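Local coordinates for Low molecular weight phosphotyrosine phosphatase family protein (Streptococcus pyogenes, PDB 5GOT) that is a low molecular weight protein tyrosine phosphatase that hydrolyses the phosphate ester of phosphotyrosine in proteins, at residues K3-C8 and E34-S39; M22-S27 and L128-C133; N45-G50 and I64-K69; T74-F79 and H99-K104; F79-G84 and K104-R109. One frame throughout, in Å; residues are numbered along the deposited sequence.

Interaction 1: K3-C8 and E34-S39; sequences KVCFVC and ESRATS
C5 to C8 lie beside E34 to A37 as paired parallel strands, 2-8 and 31-37, of a beta-alpha-beta unit whose connecting helix is 14-23. The backbones are closely zipped: F6 N donates to E34 O, and F6 O accepts from R36 N at 2.9 Å. The ladder runs from E34 N on V4 O to T38 N on C8 O, also 2.9 Å, where C8 opens the CX5R sequence signature of the family. On the face of C5 and V7 the packing is tight. V7 CG1, anti to the backbone N, presses on T38 CG2 at 3.5 Å, shorter than usual for two methyls, and C5 SG lies 3.4 Å from R36 CG. The face of F6 and C8 is covered by helix 14-23, and S35 OG bonds to E19 and N11. Looser and partly exposed is E34, whose carboxylate leads away from strand 2-8, as does the end of the R36 side chain. Buried R36 ties it down: its NE pairs with D75, and NH1 also reaches S35 O. The guanidinium grips E34 end-on, NH2 at 2.7 Å and NH1 at 2.9 Å from the single oxygen OE2, which lies close to its plane.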
# COMPACT_ATOMS: atom_id res chain seq x y z
N LYS A 3 -5.93 -1.62 10.82
CA LYS A 3 -6.44 -1.25 9.50
C LYS A 3 -5.36 -0.46 8.77
O LYS A 3 -4.97 0.64 9.20
CB LYS A 3 -7.73 -0.43 9.62
CG LYS A 3 -8.81 -1.07 10.48
CD LYS A 3 -9.72 0.00 11.10
CE LYS A 3 -10.43 -0.50 12.35
NZ LYS A 3 -11.61 -1.34 12.03
N VAL A 4 -4.87 -1.00 7.67
CA VAL A 4 -3.73 -0.43 6.96
C VAL A 4 -4.17 -0.04 5.55
O VAL A 4 -4.87 -0.81 4.88
CB VAL A 4 -2.56 -1.42 6.91
CG1 VAL A 4 -1.45 -0.88 6.02
CG2 VAL A 4 -2.06 -1.70 8.33
N CYS A 5 -3.76 1.15 5.11
CA CYS A 5 -4.05 1.63 3.76
C CYS A 5 -2.78 2.13 3.10
O CYS A 5 -2.20 3.12 3.55
CB CYS A 5 -5.08 2.75 3.80
SG CYS A 5 -5.63 3.26 2.15
N PHE A 6 -2.35 1.47 2.02
CA PHE A 6 -1.21 1.94 1.24
C PHE A 6 -1.69 2.95 0.21
O PHE A 6 -2.77 2.80 -0.37
CB PHE A 6 -0.49 0.79 0.53
CG PHE A 6 0.01 -0.26 1.48
CD1 PHE A 6 1.20 -0.08 2.17
CD2 PHE A 6 -0.73 -1.42 1.69
CE1 PHE A 6 1.64 -1.05 3.05
CE2 PHE A 6 -0.29 -2.38 2.56
CZ PHE A 6 0.90 -2.20 3.24
N VAL A 7 -0.89 3.98 -0.03
CA VAL A 7 -1.34 5.11 -0.84
C VAL A 7 -0.24 5.50 -1.81
O VAL A 7 0.94 5.54 -1.44
CB VAL A 7 -1.73 6.32 0.04
CG1 VAL A 7 -2.14 7.46 -0.83
CG2 VAL A 7 -2.85 5.96 1.02
N CYS A 8 -0.62 5.76 -3.06
CA CYS A 8 0.27 6.42 -4.02
C CYS A 8 -0.57 7.41 -4.82
O CYS A 8 -1.72 7.70 -4.46
CB CYS A 8 1.02 5.41 -4.91
SG CYS A 8 -0.02 4.45 -6.10
N GLU A 34 -6.13 -2.24 2.62
CA GLU A 34 -6.71 -1.64 1.43
C GLU A 34 -5.66 -0.69 0.84
O GLU A 34 -4.56 -0.54 1.38
CB GLU A 34 -8.02 -0.91 1.74
CG GLU A 34 -9.15 -1.87 2.11
CD GLU A 34 -10.52 -1.23 2.04
OE1 GLU A 34 -11.46 -1.71 2.71
OE2 GLU A 34 -10.65 -0.22 1.31
N SER A 35 -6.00 -0.07 -0.29
CA SER A 35 -5.12 0.92 -0.90
C SER A 35 -5.96 2.03 -1.53
O SER A 35 -7.13 1.85 -1.86
CB SER A 35 -4.17 0.29 -1.94
OG SER A 35 -4.88 -0.30 -3.03
N ARG A 36 -5.33 3.20 -1.69
CA ARG A 36 -6.02 4.38 -2.20
C ARG A 36 -5.05 5.25 -2.98
O ARG A 36 -3.83 5.07 -2.94
CB ARG A 36 -6.63 5.22 -1.07
CG ARG A 36 -7.70 4.54 -0.26
CD ARG A 36 -9.07 4.56 -0.93
NE ARG A 36 -10.07 4.09 0.02
CZ ARG A 36 -10.30 2.81 0.29
NH1 ARG A 36 -9.62 1.86 -0.36
NH2 ARG A 36 -11.20 2.47 1.20
N ALA A 37 -5.63 6.24 -3.66
CA ALA A 37 -4.89 7.26 -4.41
C ALA A 37 -4.98 8.60 -3.69
O ALA A 37 -6.00 8.91 -3.06
CB ALA A 37 -5.46 7.43 -5.82
N THR A 38 -3.93 9.42 -3.81
CA THR A 38 -4.09 10.80 -3.34
C THR A 38 -4.92 11.63 -4.30
O THR A 38 -5.60 12.57 -3.88
CB THR A 38 -2.73 11.48 -3.11
OG1 THR A 38 -2.04 11.61 -4.36
CG2 THR A 38 -1.88 10.68 -2.15
N SER A 39 -4.89 11.30 -5.59
CA SER A 39 -5.54 12.08 -6.64
C SER A 39 -6.74 11.35 -7.22
O SER A 39 -7.00 10.18 -6.91
CB SER A 39 -4.57 12.39 -7.78
OG SER A 39 -4.48 11.26 -8.63

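Interaction 2: M22-S27 and L128-C133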
# COMPACT_ATOMS: atom_id res chain seq x y z
N MET A 22 1.05 -7.50 0.81
CA MET A 22 0.82 -7.56 2.26
C MET A 22 -0.26 -8.58 2.59
O MET A 22 -0.13 -9.35 3.56
CB MET A 22 0.43 -6.18 2.80
CG MET A 22 0.50 -6.08 4.32
SD MET A 22 2.19 -6.00 4.86
CE MET A 22 2.01 -6.22 6.64
N LYS A 23 -1.32 -8.63 1.79
CA LYS A 23 -2.38 -9.59 2.03
C LYS A 23 -1.89 -11.02 1.89
O LYS A 23 -2.50 -11.94 2.46
CB LYS A 23 -3.55 -9.34 1.09
CG LYS A 23 -4.39 -8.13 1.46
CD LYS A 23 -5.57 -7.99 0.52
CE LYS A 23 -6.64 -7.08 1.09
NZ LYS A 23 -7.51 -6.53 0.03
N SER A 24 -0.81 -11.24 1.15
CA SER A 24 -0.29 -12.59 0.98
C SER A 24 0.54 -13.06 2.16
O SER A 24 0.87 -14.25 2.22
CB SER A 24 0.53 -12.69 -0.31
OG SER A 24 1.86 -12.20 -0.14
N ILE A 25 0.90 -12.18 3.09
CA ILE A 25 1.76 -12.55 4.21
C ILE A 25 1.08 -12.39 5.56
O ILE A 25 1.68 -12.73 6.58
CB ILE A 25 3.10 -11.78 4.18
CG1 ILE A 25 2.89 -10.28 4.34
CG2 ILE A 25 3.88 -12.10 2.91
CD1 ILE A 25 4.17 -9.53 4.68
N VAL A 26 -0.16 -11.91 5.61
CA VAL A 26 -0.87 -11.80 6.88
C VAL A 26 -2.37 -11.98 6.63
O VAL A 26 -2.89 -11.57 5.59
CB VAL A 26 -0.55 -10.45 7.58
CG1 VAL A 26 -0.98 -9.27 6.73
CG2 VAL A 26 -1.22 -10.38 8.92
N SER A 27 -3.05 -12.60 7.60
CA SER A 27 -4.43 -13.03 7.43
C SER A 27 -5.41 -11.88 7.57
O SER A 27 -5.24 -11.00 8.42
CB SER A 27 -4.80 -14.11 8.45
OG SER A 27 -4.15 -15.34 8.18
N LEU A 128 11.20 -4.50 -3.70
CA LEU A 128 11.20 -3.51 -2.62
C LEU A 128 9.89 -3.51 -1.84
O LEU A 128 9.88 -3.26 -0.63
CB LEU A 128 11.49 -2.13 -3.18
CG LEU A 128 12.90 -2.08 -3.74
CD1 LEU A 128 13.14 -0.83 -4.56
CD2 LEU A 128 13.90 -2.19 -2.60
N VAL A 129 8.77 -3.75 -2.53
CA VAL A 129 7.48 -3.81 -1.85
C VAL A 129 7.42 -5.05 -0.96
O VAL A 129 6.91 -5.01 0.16
CB VAL A 129 6.35 -3.81 -2.89
CG1 VAL A 129 5.04 -4.31 -2.28
CG2 VAL A 129 6.19 -2.43 -3.45
N ARG A 130 7.95 -6.15 -1.48
CA ARG A 130 7.96 -7.42 -0.76
C ARG A 130 8.79 -7.32 0.52
O ARG A 130 8.37 -7.82 1.58
CB ARG A 130 8.47 -8.51 -1.71
CG ARG A 130 8.82 -9.85 -1.09
CD ARG A 130 7.58 -10.63 -0.85
NE ARG A 130 7.80 -11.77 0.05
CZ ARG A 130 6.83 -12.61 0.43
NH1 ARG A 130 7.14 -13.61 1.25
NH2 ARG A 130 5.58 -12.44 -0.04
N LYS A 131 9.96 -6.67 0.45
CA LYS A 131 10.78 -6.48 1.64
C LYS A 131 10.14 -5.48 2.60
O LYS A 131 10.16 -5.68 3.82
CB LYS A 131 12.18 -6.02 1.24
CG LYS A 131 12.97 -7.06 0.43
CD LYS A 131 14.46 -6.71 0.28
CE LYS A 131 14.71 -5.53 -0.66
NZ LYS A 131 16.17 -5.22 -0.82
N GLY A 132 9.58 -4.38 2.07
CA GLY A 132 8.95 -3.40 2.93
C GLY A 132 7.70 -3.93 3.61
O GLY A 132 7.39 -3.54 4.75
N CYS A 133 6.96 -4.81 2.94
CA CYS A 133 5.83 -5.45 3.59
C CYS A 133 6.29 -6.32 4.75
O CYS A 133 5.65 -6.35 5.80
CB CYS A 133 5.02 -6.27 2.58
SG CYS A 133 3.99 -5.24 1.50
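M22 and I25 pack against C133 in a partly buried contact of a helix end and its following turn with a second helix: the end of helix 14-23 meets helix 122-140 beside the central sheet of this alpha/beta fold. The contact is mainly apolar and is made by few atoms. M22 has CG anti to its backbone N (chi1 -166°), and the bend at chi2 (74°) lays SD against C133, 3.6 Å from its CB. I25 comes to the same CB with its CD1, at 4.0 Å, so C133 CB has a sulphur and a methyl as neighbours. C133 SG, beside its own backbone N, turns to M22 as well and lies 3.9 Å from M22 SD. Beyond the bend of M22, strand 31-37 supplies M31 and I33, and L137 continues the packing along helix 122-140. Toward solvent the character changes. R130 extends its guanidinium to the turn, crossing I25. S24 OG stands at the edge of that group, near its plane and 3.7 Å from NH2; its hydrogen bond goes to V21 O, three residues back. The other branch of I25 closes this side, with CG2 3.4 Å from R130 NH2.

Interaction 3: N45-G50 and I64-K69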
# COMPACT_ATOMS: atom_id res chain seq x y z
N ASN A 45 -10.02 3.11 -12.74
CA ASN A 45 -9.24 2.26 -13.62
C ASN A 45 -8.67 1.06 -12.86
O ASN A 45 -8.38 1.15 -11.66
CB ASN A 45 -8.11 3.06 -14.26
CG ASN A 45 -8.62 4.16 -15.13
OD1 ASN A 45 -9.74 4.08 -15.64
ND2 ASN A 45 -7.82 5.21 -15.32
N PRO A 46 -8.51 -0.08 -13.52
CA PRO A 46 -8.03 -1.27 -12.82
C PRO A 46 -6.54 -1.16 -12.52
O PRO A 46 -5.85 -0.22 -12.91
CB PRO A 46 -8.33 -2.40 -13.80
CG PRO A 46 -8.33 -1.73 -15.13
CD PRO A 46 -8.88 -0.36 -14.92
N ILE A 47 -6.05 -2.17 -11.79
CA ILE A 47 -4.63 -2.26 -11.53
C ILE A 47 -3.87 -2.21 -12.84
O ILE A 47 -4.26 -2.84 -13.83
CB ILE A 47 -4.31 -3.55 -10.75
CG1 ILE A 47 -5.04 -3.54 -9.40
CG2 ILE A 47 -2.82 -3.68 -10.53
CD1 ILE A 47 -5.07 -4.89 -8.73
N HIS A 48 -2.79 -1.43 -12.86
CA HIS A 48 -1.95 -1.30 -14.04
C HIS A 48 -1.39 -2.65 -14.47
O HIS A 48 -1.14 -3.54 -13.65
CB HIS A 48 -0.83 -0.30 -13.72
CG HIS A 48 0.02 0.10 -14.88
ND1 HIS A 48 1.03 -0.70 -15.38
CD2 HIS A 48 0.04 1.24 -15.61
CE1 HIS A 48 1.63 -0.07 -16.38
NE2 HIS A 48 1.04 1.10 -16.54
N SER A 49 -1.20 -2.82 -15.79
CA SER A 49 -0.75 -4.10 -16.33
C SER A 49 0.57 -4.54 -15.71
O SER A 49 0.80 -5.75 -15.52
CB SER A 49 -0.60 -4.01 -17.85
OG SER A 49 0.21 -2.90 -18.20
N GLY A 50 1.46 -3.60 -15.41
CA GLY A 50 2.75 -3.96 -14.85
C GLY A 50 2.65 -4.58 -13.47
O GLY A 50 3.39 -5.51 -13.13
N ILE A 64 -9.43 -9.04 -8.93
CA ILE A 64 -9.50 -8.50 -10.28
C ILE A 64 -10.48 -7.34 -10.37
O ILE A 64 -10.40 -6.54 -11.31
CB ILE A 64 -9.87 -9.60 -11.30
CG1 ILE A 64 -11.28 -10.15 -11.02
CG2 ILE A 64 -8.84 -10.72 -11.27
CD1 ILE A 64 -11.85 -10.99 -12.16
N THR A 65 -11.40 -7.23 -9.43
CA THR A 65 -12.33 -6.11 -9.43
C THR A 65 -11.72 -4.83 -8.87
O THR A 65 -12.39 -3.79 -8.91
CB THR A 65 -13.59 -6.48 -8.64
OG1 THR A 65 -13.26 -6.63 -7.25
CG2 THR A 65 -14.17 -7.78 -9.16
N LYS A 66 -10.48 -4.87 -8.37
CA LYS A 66 -9.88 -3.69 -7.74
C LYS A 66 -9.72 -2.57 -8.76
O LYS A 66 -9.24 -2.79 -9.88
CB LYS A 66 -8.53 -4.03 -7.11
CG LYS A 66 -7.68 -2.80 -6.74
CD LYS A 66 -8.28 -1.97 -5.61
CE LYS A 66 -7.40 -0.76 -5.29
NZ LYS A 66 -8.08 0.26 -4.44
N CYS A 67 -10.13 -1.37 -8.37
CA CYS A 67 -10.03 -0.16 -9.18
C CYS A 67 -9.46 0.97 -8.32
O CYS A 67 -9.59 0.98 -7.10
CB CYS A 67 -11.39 0.26 -9.74
SG CYS A 67 -12.09 -0.93 -10.96
N SER A 68 -8.83 1.93 -9.00
CA SER A 68 -8.27 3.09 -8.33
C SER A 68 -9.36 3.85 -7.59
O SER A 68 -10.41 4.15 -8.15
CB SER A 68 -7.61 4.01 -9.36
OG SER A 68 -7.18 5.21 -8.75
N LYS A 69 -9.10 4.15 -6.31
CA LYS A 69 -10.07 4.84 -5.46
C LYS A 69 -9.34 5.91 -4.66
O LYS A 69 -8.33 5.62 -4.00
CB LYS A 69 -10.78 3.85 -4.52
CG LYS A 69 -11.84 4.46 -3.60
CD LYS A 69 -12.62 3.39 -2.83
CE LYS A 69 -13.50 4.03 -1.71
NZ LYS A 69 -14.49 3.07 -1.06
O HOH W 1 -7.46 -4.45 -11.22
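N45 O is the main polar point between the two loop segments: S68 N donates to it at 2.8 Å with an N-H...O angle of 161°, and C67 CA adds a C-H...O contact to the same oxygen at 3.3 Å. Farther on, the two segments are bridged by a water, which accepts from I47 N at 2.7 Å and donates to K66 O at 2.8 Å. Next to the water, I47 and K66 cross at about a right angle, with I47 CG1 3.8 Å from K66 CG and I47 CD1 touching both CB and CG of the lysine. The lysine chain has CG anti to its backbone N and bends at chi2 (67°), and its ammonium folds back to C67 O, NZ to O 3.1 Å, the donor standing above the carbonyl plane. In the next shell K66 NZ also bonds to N11 OD1 and S35 O, S68 OG to G10 O, and I47 packs on P16 and F20 of helix 14-23. H48, at the N-cap of helix 49-57, accepts from G50 N on ND1 at 2.9 Å, the donor tilted 18° from the ring plane, and its backbone bonds to I12. Two loops are thus held to the CX5R loop that contains G10, N11 and I12. Three oxygens around K66 NZ would favour its charged form, and an accepting ND1 is consistent with any H48 ring proton sitting on NE2.

Interaction 4: T74-F79 and H99-K104; sequences TDFNTF and HQWDSK
The C-terminal turn of helix 73-78 receives K104 and W101 from the 3-10 turn and loop that lead into strand 105-107. K104 NZ donates to F76 O in the last turn at 2.7 Å and to F79 O, just past the helix end, at 2.9 Å, the second nearly in line with the C=O. Its chi3 bend (78°) turns CE toward these oxygens. A water completes the set, accepting from K104 NZ at 2.9 Å and donating to N77 O. Beside the lysine, the W101 indole lies against the helix, one face toward F76. F76 CB sits over its five-membered ring, 4.0 Å from the centroid and 24° off the normal, as a CH-pi contact, and F76 O stands above the indole too. The F76 ring itself is nearly parallel to that ring but slid aside, so the two barely overlap; its further neighbours are L93 and M96. At the six-membered end, N77 OD1 comes within 3.1 Å of W101 CH2, with the amide steeply turned to the indole plane and its ND2 bonded to I73 O. A lysine ammonium among carbonyls in and just past the last turn of a helix would probably be steadied in its charged form by the helix dipole.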
# COMPACT_ATOMS: atom_id res chain seq x y z
N THR A 74 -13.64 9.77 5.26
CA THR A 74 -13.97 8.56 6.01
C THR A 74 -12.73 7.70 6.23
O THR A 74 -12.52 7.15 7.32
CB THR A 74 -15.03 7.74 5.28
OG1 THR A 74 -15.97 8.61 4.63
CG2 THR A 74 -15.75 6.85 6.27
N ASP A 75 -11.90 7.58 5.19
CA ASP A 75 -10.71 6.74 5.28
C ASP A 75 -9.73 7.27 6.31
O ASP A 75 -9.17 6.50 7.10
CB ASP A 75 -10.03 6.66 3.91
CG ASP A 75 -10.90 6.03 2.86
OD1 ASP A 75 -11.65 5.09 3.21
OD2 ASP A 75 -10.82 6.47 1.69
N PHE A 76 -9.48 8.59 6.30
CA PHE A 76 -8.56 9.15 7.29
C PHE A 76 -9.03 8.88 8.72
O PHE A 76 -8.20 8.76 9.62
CB PHE A 76 -8.40 10.66 7.09
CG PHE A 76 -7.49 11.04 5.97
CD1 PHE A 76 -6.11 11.02 6.14
CD2 PHE A 76 -8.01 11.46 4.75
CE1 PHE A 76 -5.26 11.40 5.10
CE2 PHE A 76 -7.17 11.83 3.71
CZ PHE A 76 -5.78 11.80 3.89
N ASN A 77 -10.35 8.77 8.93
CA ASN A 77 -10.88 8.48 10.26
C ASN A 77 -10.81 6.99 10.59
O ASN A 77 -10.56 6.62 11.74
CB ASN A 77 -12.33 8.95 10.38
CG ASN A 77 -12.43 10.42 10.71
OD1 ASN A 77 -12.43 10.81 11.88
ND2 ASN A 77 -12.52 11.26 9.67
N THR A 78 -11.03 6.14 9.59
CA THR A 78 -11.17 4.71 9.81
C THR A 78 -9.82 4.00 9.90
O THR A 78 -9.63 3.11 10.74
CB THR A 78 -12.01 4.09 8.70
OG1 THR A 78 -13.19 4.87 8.51
CG2 THR A 78 -12.39 2.65 9.05
N PHE A 79 -8.87 4.32 9.02
CA PHE A 79 -7.63 3.55 8.98
C PHE A 79 -6.72 3.91 10.15
O PHE A 79 -6.67 5.06 10.59
CB PHE A 79 -6.91 3.75 7.64
CG PHE A 79 -7.56 3.02 6.50
CD1 PHE A 79 -7.40 1.64 6.36
CD2 PHE A 79 -8.34 3.69 5.59
CE1 PHE A 79 -8.02 0.96 5.31
CE2 PHE A 79 -8.98 3.02 4.54
CZ PHE A 79 -8.80 1.65 4.41
N HIS A 99 -3.49 18.19 7.99
CA HIS A 99 -2.60 17.81 9.08
C HIS A 99 -3.36 17.39 10.33
O HIS A 99 -2.82 17.44 11.44
CB HIS A 99 -1.64 18.96 9.40
CG HIS A 99 -0.66 19.24 8.31
ND1 HIS A 99 0.58 18.63 8.24
CD2 HIS A 99 -0.72 20.08 7.25
CE1 HIS A 99 1.23 19.08 7.19
NE2 HIS A 99 0.47 19.96 6.57
N GLN A 100 -4.62 16.95 10.18
CA GLN A 100 -5.44 16.51 11.30
C GLN A 100 -5.09 15.11 11.78
O GLN A 100 -5.51 14.72 12.89
CB GLN A 100 -6.91 16.54 10.91
CG GLN A 100 -7.41 17.89 10.44
CD GLN A 100 -8.87 17.83 9.97
OE1 GLN A 100 -9.17 18.06 8.80
NE2 GLN A 100 -9.78 17.52 10.90
N TRP A 101 -4.32 14.35 11.00
CA TRP A 101 -4.07 12.94 11.24
C TRP A 101 -2.60 12.57 11.01
O TRP A 101 -2.31 11.43 10.61
CB TRP A 101 -4.93 12.07 10.33
CG TRP A 101 -6.37 12.43 10.35
CD1 TRP A 101 -7.06 13.20 9.45
CD2 TRP A 101 -7.32 12.03 11.34
NE1 TRP A 101 -8.39 13.30 9.82
CE2 TRP A 101 -8.57 12.58 10.98
CE3 TRP A 101 -7.23 11.25 12.50
CZ2 TRP A 101 -9.71 12.38 11.74
CZ3 TRP A 101 -8.38 11.04 13.25
CH2 TRP A 101 -9.60 11.61 12.87
N ASP A 102 -1.67 13.50 11.22
CA ASP A 102 -0.30 13.26 10.76
C ASP A 102 0.31 12.04 11.43
O ASP A 102 1.16 11.37 10.84
CB ASP A 102 0.57 14.48 10.99
CG ASP A 102 0.32 15.56 9.98
OD1 ASP A 102 -0.49 15.33 9.06
OD2 ASP A 102 0.94 16.63 10.09
N SER A 103 -0.13 11.71 12.65
CA SER A 103 0.45 10.57 13.35
C SER A 103 -0.02 9.22 12.81
O SER A 103 0.54 8.19 13.20
CB SER A 103 0.17 10.65 14.86
OG SER A 103 -1.15 10.25 15.14
N LYS A 104 -1.02 9.17 11.93
CA LYS A 104 -1.28 7.90 11.25
C LYS A 104 -0.63 7.80 9.87
O LYS A 104 -0.81 6.78 9.20
CB LYS A 104 -2.79 7.63 11.15
CG LYS A 104 -3.70 8.82 11.29
CD LYS A 104 -5.16 8.45 11.01
CE LYS A 104 -5.84 7.74 12.18
NZ LYS A 104 -7.31 7.56 11.91
O HOH W 2 -9.04 7.86 14.25

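Interaction 5: F79-G84 and K104-R109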
# COMPACT_ATOMS: atom_id res chain seq x y z
N PHE A 79 -8.87 4.32 9.02
CA PHE A 79 -7.63 3.55 8.98
C PHE A 79 -6.72 3.91 10.15
O PHE A 79 -6.67 5.06 10.59
CB PHE A 79 -6.91 3.75 7.64
CG PHE A 79 -7.56 3.02 6.50
CD1 PHE A 79 -7.40 1.64 6.36
CD2 PHE A 79 -8.34 3.69 5.59
CE1 PHE A 79 -8.02 0.96 5.31
CE2 PHE A 79 -8.98 3.02 4.54
CZ PHE A 79 -8.80 1.65 4.41
N ASP A 80 -6.03 2.91 10.68
CA ASP A 80 -5.05 3.13 11.72
C ASP A 80 -3.70 3.58 11.17
O ASP A 80 -3.01 4.37 11.80
CB ASP A 80 -4.87 1.84 12.53
CG ASP A 80 -6.16 1.38 13.18
OD1 ASP A 80 -6.88 2.25 13.72
OD2 ASP A 80 -6.44 0.17 13.14
N TYR A 81 -3.33 3.07 9.99
CA TYR A 81 -2.04 3.38 9.40
C TYR A 81 -2.27 3.67 7.93
O TYR A 81 -2.83 2.85 7.21
CB TYR A 81 -1.06 2.22 9.57
CG TYR A 81 -0.94 1.73 11.00
CD1 TYR A 81 -1.82 0.76 11.49
CD2 TYR A 81 0.04 2.22 11.85
CE1 TYR A 81 -1.72 0.31 12.80
CE2 TYR A 81 0.15 1.77 13.16
CZ TYR A 81 -0.73 0.81 13.63
OH TYR A 81 -0.64 0.35 14.92
N ILE A 82 -1.83 4.84 7.49
CA ILE A 82 -1.96 5.27 6.11
C ILE A 82 -0.55 5.46 5.61
O ILE A 82 0.16 6.36 6.08
CB ILE A 82 -2.79 6.56 6.00
CG1 ILE A 82 -4.13 6.33 6.70
CG2 ILE A 82 -2.98 6.93 4.55
CD1 ILE A 82 -4.92 7.59 6.99
N ILE A 83 -0.12 4.60 4.70
CA ILE A 83 1.29 4.42 4.38
C ILE A 83 1.49 4.86 2.94
O ILE A 83 1.00 4.21 2.01
CB ILE A 83 1.74 2.97 4.61
CG1 ILE A 83 1.45 2.54 6.06
CG2 ILE A 83 3.20 2.78 4.27
CD1 ILE A 83 1.75 1.09 6.36
N GLY A 84 2.19 5.98 2.75
CA GLY A 84 2.43 6.49 1.41
C GLY A 84 3.67 5.85 0.80
O GLY A 84 4.64 5.56 1.50
N LYS A 104 -1.02 9.17 11.93
CA LYS A 104 -1.28 7.90 11.25
C LYS A 104 -0.63 7.80 9.87
O LYS A 104 -0.81 6.78 9.20
CB LYS A 104 -2.79 7.63 11.15
CG LYS A 104 -3.70 8.82 11.29
CD LYS A 104 -5.16 8.45 11.01
CE LYS A 104 -5.84 7.74 12.18
NZ LYS A 104 -7.31 7.56 11.91
N ILE A 105 0.14 8.80 9.45
CA ILE A 105 0.69 8.82 8.09
C ILE A 105 2.18 8.47 8.14
O ILE A 105 2.96 9.10 8.87
CB ILE A 105 0.44 10.17 7.42
CG1 ILE A 105 -1.09 10.40 7.32
CG2 ILE A 105 1.08 10.24 6.05
CD1 ILE A 105 -1.50 11.75 6.76
N TYR A 106 2.57 7.46 7.34
CA TYR A 106 3.90 6.88 7.34
C TYR A 106 4.44 6.79 5.92
O TYR A 106 3.69 6.68 4.95
CB TYR A 106 3.91 5.44 7.91
CG TYR A 106 3.44 5.28 9.35
CD1 TYR A 106 2.08 5.29 9.66
CD2 TYR A 106 4.35 5.04 10.38
CE1 TYR A 106 1.65 5.12 10.97
CE2 TYR A 106 3.92 4.86 11.70
CZ TYR A 106 2.56 4.90 11.98
OH TYR A 106 2.09 4.72 13.26
N LEU A 107 5.77 6.79 5.81
CA LEU A 107 6.45 6.48 4.57
C LEU A 107 6.68 4.98 4.48
O LEU A 107 7.19 4.37 5.43
CB LEU A 107 7.77 7.23 4.48
CG LEU A 107 8.57 7.01 3.19
CD1 LEU A 107 7.80 7.54 1.99
CD2 LEU A 107 9.92 7.71 3.30
N PHE A 108 6.33 4.38 3.33
CA PHE A 108 6.44 2.93 3.17
C PHE A 108 7.84 2.40 3.49
O PHE A 108 7.97 1.36 4.14
CB PHE A 108 6.04 2.53 1.75
CG PHE A 108 6.09 1.05 1.51
CD1 PHE A 108 5.02 0.24 1.87
CD2 PHE A 108 7.20 0.46 0.91
CE1 PHE A 108 5.05 -1.13 1.65
CE2 PHE A 108 7.24 -0.90 0.68
CZ PHE A 108 6.17 -1.70 1.06
N ARG A 109 8.88 3.08 3.02
CA ARG A 109 10.24 2.67 3.32
C ARG A 109 11.14 3.89 3.18
O ARG A 109 10.95 4.71 2.28
CB ARG A 109 10.71 1.52 2.41
CG ARG A 109 10.99 1.93 0.97
CD ARG A 109 11.44 0.72 0.11
NE ARG A 109 12.68 0.10 0.58
CZ ARG A 109 13.90 0.49 0.22
NH1 ARG A 109 14.06 1.52 -0.60
NH2 ARG A 109 14.97 -0.14 0.70
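I82 N donates to K104 O at 2.8 Å, almost straight at 170°. On the other side of the residue I82 O accepts from Y106 N at 2.9 Å, with I105 CA alongside in a C-H...O contact at 3.2 Å. The parallel ladder continues as G84 N donates to Y106 O and F108 N to G84 O, so the backbone bonding runs one residue past strand 105-107, to F108. Side chains differ on the two faces. On one, Y81 and Y106 meet ring to ring, Y81 CD2 3.4 Å from Y106 CE1, the planes 44° apart, with Y106 CZ near the plane of the Y81 ring at its edge. Further along this face I83 CG2, anti to its backbone N, lies 3.4 Å from F108 CA and reaches the edge of the F108 ring. On the other face I82 CB faces I105 CG1 at 4.4 Å, and I82 CD1 touches CD of K104, the lysine that also holds F79 O. Around this pair, strand 2-8 flanks 81-84 on its other side, helix 87-96 covers I82, I105 and L107 through L93 and V90, and W136 of helix 122-140 packs against I83, Y106 and F108.

In the fold
Interaction 1 is the buried core contact; interaction 5 continues the same four-stranded parallel sheet to its partly exposed edge strand. Both are backbone ladders, and C5 and V7 bond to I83 between them. Interaction 4 shares F79 and K104 with interaction 5 and carries it outward, where a lysine and an indole replace the ladder. Interaction 2 is partly buried, mainly apolar packing with an arginine at its rim; its M22 touches F6 of interaction 1, and F108 of interaction 5 reaches helix 122-140. Interactions 3 and 4 lie farthest from the centre. The loops of interaction 3 are joined through one backbone bond and a water, and K66 and K69 tie it to the S35-A37 end of strand 31-37.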